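PDB 1XM7: hypothetical protein aq_1665 from Aquifex aeolicus, which is of unknown function but is probably a hydrolase of the calcineurin-like metallophosphoesterase family. Local coordinates for residues T10-H14 against N58-L64; F53-F57 against S87-F92; I109-P115 against L142-V148. The contacts are given in a common frame with arbitrary orientation. Numbering follows the deposited sequence.

Interaction 1: T10-H14 against N58-L64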
loop_
_atom_site.group_PDB
_atom_site.type_symbol
_atom_site.label_atom_id
_atom_site.label_comp_id
_atom_site.label_asym_id
_atom_site.label_seq_id
_atom_site.Cartn_x
_atom_site.Cartn_y
_atom_site.Cartn_z
ATOM N N THR A 10 6.267 2.263 0.364
ATOM C CA THR A 10 7.549 1.730 0.786
ATOM C C THR A 10 8.691 2.710 0.511
ATOM O O THR A 10 9.685 2.745 1.249
ATOM C CB THR A 10 7.812 0.393 0.096
ATOM O OG1 THR A 10 7.476 0.500 -1.287
ATOM C CG2 THR A 10 6.957 -0.688 0.721
ATOM N N HIS A 11 8.533 3.515 -0.539
ATOM C CA HIS A 11 9.532 4.509 -0.904
ATOM C C HIS A 11 10.952 3.952 -0.923
ATOM O O HIS A 11 11.884 4.589 -0.419
ATOM C CB HIS A 11 9.483 5.700 0.062
ATOM C CG HIS A 11 8.397 6.691 -0.237
ATOM N ND1 HIS A 11 7.081 6.496 0.128
ATOM C CD2 HIS A 11 8.435 7.889 -0.871
ATOM C CE1 HIS A 11 6.358 7.529 -0.266
ATOM N NE2 HIS A 11 7.155 8.387 -0.874
ATOM N N PHE A 12 11.122 2.764 -1.492
ATOM C CA PHE A 12 12.446 2.169 -1.567
ATOM C C PHE A 12 13.383 3.158 -2.233
ATOM O O PHE A 12 13.056 3.730 -3.263
ATOM C CB PHE A 12 12.423 0.876 -2.381
ATOM C CG PHE A 12 11.750 -0.270 -1.689
ATOM C CD1 PHE A 12 12.202 -0.717 -0.452
ATOM C CD2 PHE A 12 10.693 -0.938 -2.297
ATOM C CE1 PHE A 12 11.616 -1.819 0.168
ATOM C CE2 PHE A 12 10.099 -2.042 -1.686
ATOM C CZ PHE A 12 10.562 -2.484 -0.453
ATOM N N TYR A 13 14.545 3.360 -1.622
ATOM C CA TYR A 13 15.558 4.261 -2.149
ATOM C C TYR A 13 15.256 5.737 -1.999
ATOM O O TYR A 13 16.015 6.573 -2.487
ATOM C CB TYR A 13 15.843 3.941 -3.617
ATOM C CG TYR A 13 16.616 2.655 -3.813
ATOM C CD1 TYR A 13 16.035 1.550 -4.434
ATOM C CD2 TYR A 13 17.934 2.545 -3.381
ATOM C CE1 TYR A 13 16.751 0.373 -4.622
ATOM C CE2 TYR A 13 18.658 1.374 -3.562
ATOM C CZ TYR A 13 18.063 0.298 -4.179
ATOM O OH TYR A 13 18.780 -0.857 -4.329
ATOM N N HIS A 14 14.151 6.075 -1.346
ATOM C CA HIS A 14 13.852 7.488 -1.139
ATOM C C HIS A 14 14.553 7.924 0.148
ATOM O O HIS A 14 13.926 8.199 1.180
ATOM C CB HIS A 14 12.353 7.756 -1.021
ATOM C CG HIS A 14 12.017 9.217 -1.048
ATOM N ND1 HIS A 14 10.752 9.702 -0.792
ATOM C CD2 HIS A 14 12.794 10.300 -1.297
ATOM C CE1 HIS A 14 10.766 11.021 -0.878
ATOM N NE2 HIS A 14 11.991 11.407 -1.184
ATOM N N ASN A 58 17.498 2.316 -9.876
ATOM C CA ASN A 58 18.897 1.964 -9.780
ATOM C C ASN A 58 19.049 1.093 -8.533
ATOM O O ASN A 58 19.353 1.585 -7.444
ATOM C CB ASN A 58 19.722 3.225 -9.648
ATOM C CG ASN A 58 21.178 2.932 -9.505
ATOM O OD1 ASN A 58 21.956 3.810 -9.146
ATOM N ND2 ASN A 58 21.569 1.690 -9.789
ATOM N N ASP A 59 18.835 -0.204 -8.699
ATOM C CA ASP A 59 18.901 -1.143 -7.587
ATOM C C ASP A 59 20.312 -1.398 -7.064
ATOM O O ASP A 59 20.726 -2.545 -6.952
ATOM C CB ASP A 59 18.274 -2.467 -8.017
ATOM C CG ASP A 59 17.855 -3.322 -6.845
ATOM O OD1 ASP A 59 17.653 -4.535 -7.048
ATOM O OD2 ASP A 59 17.716 -2.785 -5.730
ATOM N N LYS A 60 21.039 -0.341 -6.720
ATOM C CA LYS A 60 22.408 -0.487 -6.227
ATOM C C LYS A 60 22.596 -1.331 -4.962
ATOM O O LYS A 60 23.647 -1.941 -4.771
ATOM C CB LYS A 60 23.034 0.892 -6.011
ATOM C CG LYS A 60 22.183 1.842 -5.212
ATOM C CD LYS A 60 22.761 3.240 -5.237
ATOM C CE LYS A 60 21.873 4.206 -4.474
ATOM N NZ LYS A 60 22.417 5.598 -4.483
ATOM N N ASN A 61 21.589 -1.375 -4.097
ATOM C CA ASN A 61 21.694 -2.150 -2.863
ATOM C C ASN A 61 20.938 -3.486 -2.871
ATOM O O ASN A 61 20.804 -4.134 -1.832
ATOM C CB ASN A 61 21.237 -1.296 -1.683
ATOM C CG ASN A 61 22.250 -0.231 -1.312
ATOM O OD1 ASN A 61 23.315 -0.531 -0.785
ATOM N ND2 ASN A 61 21.923 1.018 -1.596
ATOM N N GLU A 62 20.451 -3.892 -4.040
ATOM C CA GLU A 62 19.740 -5.156 -4.199
ATOM C C GLU A 62 18.335 -5.151 -3.627
ATOM O O GLU A 62 17.660 -6.185 -3.629
ATOM C CB GLU A 62 20.513 -6.306 -3.543
ATOM C CG GLU A 62 22.010 -6.385 -3.861
ATOM C CD GLU A 62 22.311 -6.355 -5.344
ATOM O OE1 GLU A 62 21.450 -6.794 -6.143
ATOM O OE2 GLU A 62 23.420 -5.899 -5.707
ATOM N N TYR A 63 17.884 -4.005 -3.137
ATOM C CA TYR A 63 16.552 -3.951 -2.565
ATOM C C TYR A 63 15.509 -4.513 -3.528
ATOM O O TYR A 63 14.689 -5.354 -3.153
ATOM C CB TYR A 63 16.182 -2.512 -2.174
ATOM C CG TYR A 63 17.056 -1.894 -1.092
ATOM C CD1 TYR A 63 17.673 -2.691 -0.125
ATOM C CD2 TYR A 63 17.263 -0.511 -1.037
ATOM C CE1 TYR A 63 18.475 -2.133 0.861
ATOM C CE2 TYR A 63 18.065 0.057 -0.050
ATOM C CZ TYR A 63 18.671 -0.764 0.895
ATOM O OH TYR A 63 19.497 -0.228 1.860
ATOM N N LEU A 64 15.554 -4.067 -4.779
ATOM C CA LEU A 64 14.585 -4.515 -5.766
ATOM C C LEU A 64 14.764 -5.970 -6.180
ATOM O O LEU A 64 13.783 -6.689 -6.371
ATOM C CB LEU A 64 14.621 -3.599 -7.000
ATOM C CG LEU A 64 14.294 -2.120 -6.744
ATOM C CD1 LEU A 64 14.025 -1.433 -8.068
ATOM C CD2 LEU A 64 13.080 -1.988 -5.822
#
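T10 and H11 open the loop that follows strand 4-7, and neither touches 58-64. T10 is anchored elsewhere, its OG1 hydrogen-bonded to H49 and to the backbone of F53. A type II turn from H11 to H14, closed by H14 N to H11 O at 2.9 Å, then presents the two aromatic residues that make the contact. F12 lies where the backbones are closest, with its CA 7.4 Å from that of Y63, and F12 CD2 reaches L64 CD2 at 4.4 Å. Y13 contributes the largest share, 151 of the 318 Å² summed over both sides. Its ring is sandwiched, with Y63 CD2 over one face, 3.3 Å from Y13 CZ, and N58 O over the other, 3.7 Å from the same CZ. The Y13 and Y63 rings meet obliquely at 42°, while L64 CG lies at the Y13 edge, 4.1 Å from Y13 CE1. The phenol end is polar: Y13 OH donates to D59 OD2 at 2.6 Å and accepts from N61 N at 2.9 Å, with an angle of 148°. D59 OD2 also takes the amide of L64, at 2.7 Å and 160°, so the type I turn D59-E62, the first turn of helix 63-69 and the tyrosine are tied at one carboxylate. H14 takes no part and stacks on W55. The sequence around T10 and H11 matches the Asp-x-His motif of calcineurin-like phosphoesterases; Y13 thus holds, through D59 and N61, a loop leaving the probable metal site against the start of helix 63-69.

Interaction 2: F53-F57 against S87-F92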
loop_
_atom_site.group_PDB
_atom_site.type_symbol
_atom_site.label_atom_id
_atom_site.label_comp_id
_atom_site.label_asym_id
_atom_site.label_seq_id
_atom_site.Cartn_x
_atom_site.Cartn_y
_atom_site.Cartn_z
ATOM N N PHE A 53 5.933 2.581 -4.740
ATOM C CA PHE A 53 6.806 1.440 -4.587
ATOM C C PHE A 53 8.271 1.813 -4.411
ATOM O O PHE A 53 8.826 1.678 -3.316
ATOM C CB PHE A 53 6.641 0.535 -5.812
ATOM C CG PHE A 53 7.599 -0.623 -5.851
ATOM C CD1 PHE A 53 7.667 -1.526 -4.800
ATOM C CD2 PHE A 53 8.414 -0.822 -6.948
ATOM C CE1 PHE A 53 8.529 -2.602 -4.846
ATOM C CE2 PHE A 53 9.280 -1.896 -7.004
ATOM C CZ PHE A 53 9.339 -2.787 -5.955
ATOM N N THR A 54 8.899 2.270 -5.492
ATOM C CA THR A 54 10.310 2.636 -5.445
ATOM C C THR A 54 10.551 4.063 -5.913
ATOM O O THR A 54 9.827 4.578 -6.777
ATOM C CB THR A 54 11.161 1.673 -6.303
ATOM O OG1 THR A 54 12.548 1.957 -6.104
ATOM C CG2 THR A 54 10.827 1.814 -7.767
ATOM N N TRP A 55 11.578 4.695 -5.344
ATOM C CA TRP A 55 11.908 6.070 -5.688
ATOM C C TRP A 55 12.620 6.153 -7.041
ATOM O O TRP A 55 12.486 7.138 -7.754
ATOM C CB TRP A 55 12.751 6.710 -4.578
ATOM C CG TRP A 55 12.521 8.191 -4.465
ATOM C CD1 TRP A 55 13.454 9.186 -4.604
ATOM C CD2 TRP A 55 11.260 8.848 -4.287
ATOM N NE1 TRP A 55 12.844 10.421 -4.533
ATOM C CE2 TRP A 55 11.501 10.241 -4.342
ATOM C CE3 TRP A 55 9.952 8.394 -4.093
ATOM C CZ2 TRP A 55 10.480 11.181 -4.216
ATOM C CZ3 TRP A 55 8.933 9.330 -3.967
ATOM C CH2 TRP A 55 9.205 10.711 -4.031
ATOM N N HIS A 56 13.372 5.120 -7.395
ATOM C CA HIS A 56 14.053 5.063 -8.685
ATOM C C HIS A 56 14.403 3.598 -8.941
ATOM O O HIS A 56 14.221 2.761 -8.057
ATOM C CB HIS A 56 15.305 5.932 -8.685
ATOM C CG HIS A 56 16.334 5.512 -7.686
ATOM N ND1 HIS A 56 17.070 4.353 -7.820
ATOM C CD2 HIS A 56 16.756 6.101 -6.542
ATOM C CE1 HIS A 56 17.904 4.250 -6.800
ATOM N NE2 HIS A 56 17.734 5.297 -6.011
ATOM N N PHE A 57 14.895 3.273 -10.132
ATOM C CA PHE A 57 15.190 1.881 -10.418
ATOM C C PHE A 57 16.641 1.450 -10.383
ATOM O O PHE A 57 16.983 0.339 -10.798
ATOM C CB PHE A 57 14.552 1.487 -11.739
ATOM C CG PHE A 57 13.070 1.486 -11.685
ATOM C CD1 PHE A 57 12.364 2.666 -11.795
ATOM C CD2 PHE A 57 12.378 0.312 -11.430
ATOM C CE1 PHE A 57 10.981 2.685 -11.643
ATOM C CE2 PHE A 57 10.997 0.317 -11.276
ATOM C CZ PHE A 57 10.298 1.506 -11.381
ATOM N N SER A 87 9.065 -0.359 -16.337
ATOM C CA SER A 87 10.118 -0.688 -15.387
ATOM C C SER A 87 9.519 -1.530 -14.276
ATOM O O SER A 87 10.160 -2.447 -13.758
ATOM C CB SER A 87 10.711 0.580 -14.776
ATOM O OG SER A 87 11.495 1.298 -15.709
ATOM N N LEU A 88 8.279 -1.206 -13.923
ATOM C CA LEU A 88 7.562 -1.899 -12.863
ATOM C C LEU A 88 7.099 -3.301 -13.224
ATOM O O LEU A 88 7.072 -4.186 -12.365
ATOM C CB LEU A 88 6.347 -1.072 -12.437
ATOM C CG LEU A 88 6.644 0.216 -11.671
ATOM C CD1 LEU A 88 5.396 1.089 -11.620
ATOM C CD2 LEU A 88 7.145 -0.122 -10.263
ATOM N N LYS A 89 6.742 -3.513 -14.486
ATOM C CA LYS A 89 6.231 -4.810 -14.895
ATOM C C LYS A 89 6.972 -6.019 -14.375
ATOM O O LYS A 89 6.362 -7.074 -14.169
ATOM C CB LYS A 89 6.093 -4.886 -16.412
ATOM C CG LYS A 89 4.871 -4.122 -16.888
ATOM C CD LYS A 89 4.457 -4.462 -18.308
ATOM C CE LYS A 89 3.196 -3.682 -18.711
ATOM N NZ LYS A 89 2.612 -4.119 -20.025
ATOM N N GLU A 90 8.266 -5.887 -14.123
ATOM C CA GLU A 90 8.977 -7.052 -13.637
ATOM C C GLU A 90 9.199 -7.145 -12.148
ATOM O O GLU A 90 10.055 -7.900 -11.687
ATOM C CB GLU A 90 10.294 -7.220 -14.362
ATOM C CG GLU A 90 11.387 -6.314 -13.954
ATOM C CD GLU A 90 12.591 -6.586 -14.817
ATOM O OE1 GLU A 90 12.798 -5.838 -15.806
ATOM O OE2 GLU A 90 13.305 -7.576 -14.524
ATOM N N TYR A 91 8.409 -6.392 -11.398
ATOM C CA TYR A 91 8.485 -6.431 -9.951
ATOM C C TYR A 91 7.106 -6.825 -9.443
ATOM O O TYR A 91 6.922 -7.108 -8.257
ATOM C CB TYR A 91 8.906 -5.070 -9.416
ATOM C CG TYR A 91 10.359 -4.745 -9.721
ATOM C CD1 TYR A 91 11.405 -5.417 -9.069
ATOM C CD2 TYR A 91 10.692 -3.756 -10.651
ATOM C CE1 TYR A 91 12.746 -5.102 -9.331
ATOM C CE2 TYR A 91 12.028 -3.437 -10.919
ATOM C CZ TYR A 91 13.046 -4.107 -10.254
ATOM O OH TYR A 91 14.352 -3.740 -10.485
ATOM N N PHE A 92 6.152 -6.866 -10.375
ATOM C CA PHE A 92 4.766 -7.225 -10.092
ATOM C C PHE A 92 4.203 -8.102 -11.205
ATOM O O PHE A 92 4.665 -8.047 -12.354
ATOM C CB PHE A 92 3.923 -5.962 -9.968
ATOM C CG PHE A 92 4.305 -5.109 -8.810
ATOM C CD1 PHE A 92 3.814 -5.384 -7.538
ATOM C CD2 PHE A 92 5.204 -4.059 -8.971
ATOM C CE1 PHE A 92 4.212 -4.628 -6.437
ATOM C CE2 PHE A 92 5.610 -3.299 -7.876
ATOM C CZ PHE A 92 5.111 -3.587 -6.606
#
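The 53-57 segment is an irregular loop, whereas 87-92 carries the last part of helix 85-88 and the chain leaving it. Y91 N to L88 O at 2.8 Å and a weak F92 N to L88 O at 3.5 Å keep that exit compact. The closest CA atoms are those of F57 and S87, 7.6 Å apart; the two segments exchange no hydrogen bonds, so side chains alone bridge the gap. Near the helix end, S87 CB sits over the F57 ring, 3.5 Å from its centroid and 12° off the normal, a CH-pi contact, while S87 OG is hydrogen-bonded to D84. L88 CD2 lies between the two phenylalanines, 3.6 Å from F53 CD2 and 3.7 Å from F57 CZ. F92 directs its edge at the face of F53 in a T-shaped pair, centroids 4.9 Å apart and planes at 75°. Y91 meets F53 obliquely at 47°, and Y91 CE2 lies 3.8 Å from F57 CD2. F53, Y91 and F92 form an aromatic cluster, extended by W67 and flanked by L64. It fastens the loop after strand 46-49 to the end of helix 85-88; these follow Gly-Asp and Gly-Asn-His-Asp sequences that, as in relatives, probably line the metal site.

Interaction 3: I109-P115 against L142-V148; sequences ILLSHYP and LLIHGHV
Strands 109-112 and 142-145 run parallel, their axes 4.7 Å apart at closest and crossing at -22°, as the two strands of a beta-alpha-beta unit connected through helix 125-137. I109-L111, L143 and I144 lie near phi/psi -110/125, whereas L142 (-146/153), S112 (-150/161) and H145 (-143/-172) are more extended; G146 (-140/-127) and H147 (66/-45) break the strand. The register pairs I109 with L142, L110 with L143 and L111 with I144, at CA separations of 4.9, 4.7 and 5.2 Å; past the last bridge, H113 CA falls 4.9 Å from H145 CA.

The backbone ladder consists of L110 N to L142 O at 2.8 Å, I144 N to L110 O at 2.9 Å and S112 N to I144 O at 3.2 Å. Further on, G146 N donates to H113 O at 3.1 Å.

Apolar contacts cover both faces. I109 CG2 meets I144 CG1 at 3.7 Å on one face; L110 CD1 meets L143 CD1 at 3.5 Å on the other, beneath V131 of the connecting helix.

Rings crowd the C-terminal ends. With H145 in p, P115 CB sits 3.7 Å from its ring centroid, and H145 ND1 is hydrogen-bonded to G146 O at 2.9 Å. With H113 and H147 both t, H147 CB lies 3.7 Å from the H113 centroid, and H113 NE2 stands 3.2 Å from H147 CD2. H113 ND1 is hydrogen-bonded to L50 O.

H147 ND1 is buried without a partner in the model; together with the Gly-His sequence and the nearby D9, this is consistent with H113 and H147 being metal ligands, as in relatives.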
loop_
_atom_site.group_PDB
_atom_site.type_symbol
_atom_site.label_atom_id
_atom_site.label_comp_id
_atom_site.label_asym_id
_atom_site.label_seq_id
_atom_site.Cartn_x
_atom_site.Cartn_y
_atom_site.Cartn_z
ATOM N N ILE A 109 -14.023 -5.461 -1.112
ATOM C CA ILE A 109 -12.925 -4.550 -0.798
ATOM C C ILE A 109 -12.343 -3.711 -1.943
ATOM O O ILE A 109 -11.930 -4.238 -2.984
ATOM C CB ILE A 109 -11.744 -5.317 -0.152
ATOM C CG1 ILE A 109 -12.251 -6.205 0.988
ATOM C CG2 ILE A 109 -10.713 -4.324 0.383
ATOM C CD1 ILE A 109 -11.194 -7.133 1.567
ATOM N N LEU A 110 -12.297 -2.400 -1.716
ATOM C CA LEU A 110 -11.740 -1.457 -2.674
ATOM C C LEU A 110 -10.288 -1.233 -2.284
ATOM O O LEU A 110 -9.977 -0.895 -1.135
ATOM C CB LEU A 110 -12.464 -0.108 -2.615
ATOM C CG LEU A 110 -12.520 0.798 -3.857
ATOM C CD1 LEU A 110 -12.472 2.240 -3.409
ATOM C CD2 LEU A 110 -11.389 0.523 -4.809
ATOM N N LEU A 111 -9.408 -1.432 -3.257
ATOM C CA LEU A 111 -7.983 -1.237 -3.076
ATOM C C LEU A 111 -7.589 -0.044 -3.927
ATOM O O LEU A 111 -7.769 -0.043 -5.151
ATOM C CB LEU A 111 -7.214 -2.455 -3.562
ATOM C CG LEU A 111 -7.620 -3.820 -3.015
ATOM C CD1 LEU A 111 -6.768 -4.868 -3.692
ATOM C CD2 LEU A 111 -7.447 -3.872 -1.504
ATOM N N SER A 112 -7.058 0.974 -3.274
ATOM C CA SER A 112 -6.623 2.162 -3.975
ATOM C C SER A 112 -5.455 2.768 -3.205
ATOM O O SER A 112 -5.246 2.444 -2.037
ATOM C CB SER A 112 -7.766 3.156 -4.054
ATOM O OG SER A 112 -7.415 4.238 -4.887
ATOM N N HIS A 113 -4.675 3.622 -3.854
ATOM C CA HIS A 113 -3.560 4.255 -3.173
ATOM C C HIS A 113 -4.075 5.445 -2.383
ATOM O O HIS A 113 -3.591 5.743 -1.301
ATOM C CB HIS A 113 -2.529 4.750 -4.179
ATOM C CG HIS A 113 -1.478 5.630 -3.577
ATOM N ND1 HIS A 113 -0.470 5.143 -2.770
ATOM C CD2 HIS A 113 -1.299 6.969 -3.634
ATOM C CE1 HIS A 113 0.282 6.147 -2.354
ATOM N NE2 HIS A 113 -0.198 7.266 -2.864
ATOM N N TYR A 114 -5.072 6.117 -2.944
ATOM C CA TYR A 114 -5.637 7.308 -2.334
ATOM C C TYR A 114 -6.734 7.003 -1.353
ATOM O O TYR A 114 -7.469 6.037 -1.517
ATOM C CB TYR A 114 -6.163 8.256 -3.420
ATOM C CG TYR A 114 -5.129 8.560 -4.483
ATOM C CD1 TYR A 114 -4.844 7.630 -5.488
ATOM C CD2 TYR A 114 -4.379 9.739 -4.441
ATOM C CE1 TYR A 114 -3.837 7.861 -6.418
ATOM C CE2 TYR A 114 -3.364 9.979 -5.370
ATOM C CZ TYR A 114 -3.099 9.034 -6.355
ATOM O OH TYR A 114 -2.099 9.255 -7.279
ATOM N N PRO A 115 -6.852 7.828 -0.302
ATOM C CA PRO A 115 -7.872 7.670 0.742
ATOM C C PRO A 115 -9.156 8.386 0.336
ATOM O O PRO A 115 -9.193 9.082 -0.684
ATOM C CB PRO A 115 -7.216 8.339 1.944
ATOM C CG PRO A 115 -6.541 9.521 1.299
ATOM C CD PRO A 115 -5.899 8.900 0.062
ATOM N N LEU A 142 -15.254 -2.140 2.426
ATOM C CA LEU A 142 -14.029 -1.608 2.996
ATOM C C LEU A 142 -13.085 -1.036 1.948
ATOM O O LEU A 142 -13.096 -1.443 0.785
ATOM C CB LEU A 142 -13.317 -2.710 3.779
ATOM C CG LEU A 142 -11.932 -2.413 4.350
ATOM C CD1 LEU A 142 -12.015 -1.334 5.435
ATOM C CD2 LEU A 142 -11.341 -3.714 4.900
ATOM N N LEU A 143 -12.274 -0.076 2.376
ATOM C CA LEU A 143 -11.287 0.539 1.511
ATOM C C LEU A 143 -9.941 0.386 2.177
ATOM O O LEU A 143 -9.759 0.805 3.311
ATOM C CB LEU A 143 -11.566 2.029 1.313
ATOM C CG LEU A 143 -10.443 2.829 0.629
ATOM C CD1 LEU A 143 -10.216 2.306 -0.780
ATOM C CD2 LEU A 143 -10.798 4.306 0.593
ATOM N N ILE A 144 -9.009 -0.247 1.482
ATOM C CA ILE A 144 -7.662 -0.399 2.001
ATOM C C ILE A 144 -6.863 0.539 1.108
ATOM O O ILE A 144 -6.938 0.447 -0.122
ATOM C CB ILE A 144 -7.154 -1.833 1.840
ATOM C CG1 ILE A 144 -8.120 -2.789 2.529
ATOM C CG2 ILE A 144 -5.757 -1.973 2.445
ATOM C CD1 ILE A 144 -7.599 -4.191 2.640
ATOM N N HIS A 145 -6.129 1.460 1.721
ATOM C CA HIS A 145 -5.348 2.428 0.958
ATOM C C HIS A 145 -4.014 2.733 1.618
ATOM O O HIS A 145 -3.623 2.091 2.585
ATOM C CB HIS A 145 -6.139 3.726 0.826
ATOM C CG HIS A 145 -6.341 4.424 2.130
ATOM N ND1 HIS A 145 -5.306 5.012 2.822
ATOM C CD2 HIS A 145 -7.439 4.556 2.911
ATOM C CE1 HIS A 145 -5.756 5.474 3.975
ATOM N NE2 HIS A 145 -7.047 5.209 4.054
ATOM N N GLY A 146 -3.319 3.717 1.066
ATOM C CA GLY A 146 -2.048 4.148 1.615
ATOM C C GLY A 146 -2.005 5.667 1.536
ATOM O O GLY A 146 -2.905 6.357 2.026
ATOM N N HIS A 147 -0.945 6.191 0.938
ATOM C CA HIS A 147 -0.799 7.622 0.741
ATOM C C HIS A 147 -0.636 8.528 1.969
ATOM O O HIS A 147 0.212 9.417 1.952
ATOM C CB HIS A 147 -1.966 8.118 -0.116
ATOM C CG HIS A 147 -1.813 9.533 -0.578
ATOM N ND1 HIS A 147 -2.322 10.605 0.123
ATOM C CD2 HIS A 147 -1.184 10.052 -1.659
ATOM C CE1 HIS A 147 -2.014 11.724 -0.507
ATOM N NE2 HIS A 147 -1.323 11.416 -1.592
ATOM N N VAL A 148 -1.432 8.334 3.021
ATOM C CA VAL A 148 -1.314 9.194 4.210
ATOM C C VAL A 148 -0.224 8.738 5.180
ATOM O O VAL A 148 -0.336 7.686 5.809
ATOM C CB VAL A 148 -2.640 9.281 4.985
ATOM C CG1 VAL A 148 -2.520 10.340 6.075
ATOM C CG2 VAL A 148 -3.782 9.614 4.030
#

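Interactions 1 and 2 are neighbours, their centres 9 Å apart. The loops 10-14 and 53-57 bind each other directly, with T10 OG1 2.7 Å from F53 O and F12 O 2.7 Å from W55 N. Both are partly buried: interaction 1 adds a tyrosine-centred polar anchor, interaction 2 relies on aromatic and aliphatic surfaces. Interaction 3, wholly buried and about twice as large at 668 Å², lies in the four-stranded sheet and rests on a backbone ladder, whereas the others join loops and helices that follow strands of the five-stranded one. Its centre is 23 and 20 Å from theirs, yet the nearest atoms are only about 7 Å away, where loops converge on the probable metal site.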